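Local coordinates for DUF115 domain-containing protein (Magnetospirillum magneticum AMB-1, PDB 5MU5) that probably transfers a sugar to flagellin as a Maf-type glycosyltransferase and is involved in the formation of the bacterial flagellum, at residues A619-W622 / E623-D627. Residues are numbered along the deposited sequence; the frame is centred on the assembly and turned at random.
Sequences AEFW and EIIRD
Glu-623 N donates to Ala-619 O at 2.9 Å, one of a run of i to i+4 bonds in the first turns of helix 618-646, within the helical bundle domain of this Maf protein. The next residue but one repeats the step, Ile-625 N meeting Phe-621 O at 2.9 Å, and side chains three and four residues apart meet along the same turns. The Phe-621 ring, swung by chi1 (-169°) to the side away from its own N, turns a face to Ile-625, whose CD1 forms a CH-pi contact 4.0 Å from the ring centroid. Ile-625 CD1 also lies 4.2 Å from Trp-622 CE3, so one isoleucine tip bridges two aromatic residues. Helices 92-107 and 589-609 pack against Phe-621, while Trp-622 rests on Ser-568 and Leu-571 of helix 568-579. On a more exposed side, Glu-623 bends at chi2 (50°) and presents both carboxylate oxygens to Arg-626, which grips them side-on. Arg-626 NE reaches Glu-623 OE1 at 2.8 Å, nearly straight at 170°, and NH2 meets the syn lone pair of OE2. A glutamine here, lacking the charge and one acceptor oxygen, would probably leave NE or NH2 of Arg-626 without its mate. The third nitrogen, Arg-626 NH1, forms a salt bridge with Asp-562 OD1.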
loop_
_atom_site.group_PDB
_atom_site.type_symbol
_atom_site.label_atom_id
_atom_site.label_comp_id
_atom_site.label_asym_id
_atom_site.label_seq_id
_atom_site.Cartn_x
_atom_site.Cartn_y
_atom_site.Cartn_z
ATOM N N ALA A 619 14.647 -30.729 5.647
ATOM C CA ALA A 619 13.308 -31.353 5.588
ATOM C C ALA A 619 12.618 -31.408 6.947
ATOM O O ALA A 619 11.388 -31.306 7.014
ATOM C CB ALA A 619 13.377 -32.752 4.979
ATOM N N GLU A 620 13.401 -31.559 8.018
ATOM C CA GLU A 620 12.853 -31.566 9.373
ATOM C C GLU A 620 12.261 -30.213 9.679
ATOM O O GLU A 620 11.217 -30.129 10.309
ATOM C CB GLU A 620 13.918 -31.876 10.416
ATOM C CG GLU A 620 14.526 -33.264 10.322
ATOM C CD GLU A 620 15.701 -33.464 11.279
ATOM O OE1 GLU A 620 15.709 -32.860 12.368
ATOM O OE2 GLU A 620 16.617 -34.250 10.962
ATOM N N PHE A 621 12.918 -29.151 9.230
ATOM C CA PHE A 621 12.403 -27.809 9.476
ATOM C C PHE A 621 11.167 -27.550 8.650
ATOM O O PHE A 621 10.240 -26.903 9.114
ATOM C CB PHE A 621 13.450 -26.745 9.210
ATOM C CG PHE A 621 13.057 -25.375 9.696
ATOM C CD1 PHE A 621 12.614 -25.182 10.985
ATOM C CD2 PHE A 621 13.169 -24.277 8.867
ATOM C CE1 PHE A 621 12.262 -23.921 11.433
ATOM C CE2 PHE A 621 12.828 -23.015 9.309
ATOM C CZ PHE A 621 12.361 -22.839 10.592
ATOM N N TRP A 622 11.160 -28.055 7.418
ATOM C CA TRP A 622 9.966 -28.001 6.595
ATOM C C TRP A 622 8.779 -28.688 7.293
ATOM O O TRP A 622 7.670 -28.191 7.244
ATOM C CB TRP A 622 10.209 -28.619 5.218
ATOM C CG TRP A 622 10.565 -27.617 4.164
ATOM C CD1 TRP A 622 11.713 -27.560 3.437
ATOM C CD2 TRP A 622 9.759 -26.508 3.730
ATOM N NE1 TRP A 622 11.675 -26.494 2.571
ATOM C CE2 TRP A 622 10.484 -25.839 2.719
ATOM C CE3 TRP A 622 8.490 -26.044 4.074
ATOM C CZ2 TRP A 622 9.991 -24.723 2.062
ATOM C CZ3 TRP A 622 7.992 -24.937 3.426
ATOM C CH2 TRP A 622 8.745 -24.271 2.434
ATOM N N GLU A 623 9.005 -29.836 7.919
ATOM C CA GLU A 623 7.929 -30.521 8.638
ATOM C C GLU A 623 7.437 -29.658 9.829
ATOM O O GLU A 623 6.230 -29.516 10.055
ATOM C CB GLU A 623 8.372 -31.920 9.067
ATOM C CG GLU A 623 7.480 -32.614 10.103
ATOM C CD GLU A 623 5.991 -32.617 9.758
ATOM O OE1 GLU A 623 5.620 -32.624 8.566
ATOM O OE2 GLU A 623 5.175 -32.603 10.702
ATOM N N ILE A 624 8.371 -29.060 10.562
ATOM C CA ILE A 624 8.021 -28.114 11.626
ATOM C C ILE A 624 7.143 -26.977 11.120
ATOM O O ILE A 624 6.149 -26.601 11.761
ATOM C CB ILE A 624 9.285 -27.543 12.274
ATOM C CG1 ILE A 624 9.911 -28.627 13.165
ATOM C CG2 ILE A 624 8.961 -26.306 13.109
ATOM C CD1 ILE A 624 11.283 -28.290 13.702
ATOM N N ILE A 625 7.527 -26.406 9.984
ATOM C CA ILE A 625 6.783 -25.305 9.395
ATOM C C ILE A 625 5.367 -25.744 9.014
ATOM O O ILE A 625 4.397 -25.013 9.240
ATOM C CB ILE A 625 7.508 -24.789 8.143
ATOM C CG1 ILE A 625 8.738 -24.020 8.569
ATOM C CG2 ILE A 625 6.620 -23.877 7.313
ATOM C CD1 ILE A 625 9.714 -23.839 7.451
ATOM N N ARG A 626 5.265 -26.942 8.451
ATOM C CA ARG A 626 3.992 -27.470 8.017
ATOM C C ARG A 626 3.083 -27.624 9.213
ATOM O O ARG A 626 1.947 -27.177 9.205
ATOM C CB ARG A 626 4.176 -28.820 7.324
ATOM C CG ARG A 626 2.929 -29.354 6.633
ATOM C CD ARG A 626 3.011 -30.861 6.379
ATOM N NE ARG A 626 3.149 -31.550 7.653
ATOM C CZ ARG A 626 2.175 -31.699 8.557
ATOM N NH1 ARG A 626 0.952 -31.227 8.341
ATOM N NH2 ARG A 626 2.436 -32.305 9.706
ATOM N N ASP A 627 3.606 -28.235 10.253
ATOM C CA ASP A 627 2.799 -28.538 11.421
ATOM C C ASP A 627 2.338 -27.263 12.150
ATOM O O ASP A 627 1.176 -27.146 12.512
ATOM C CB ASP A 627 3.597 -29.422 12.368
ATOM C CG ASP A 627 2.774 -29.926 13.502
ATOM O OD1 ASP A 627 1.619 -30.321 13.261
ATOM O OD2 ASP A 627 3.275 -29.933 14.638
#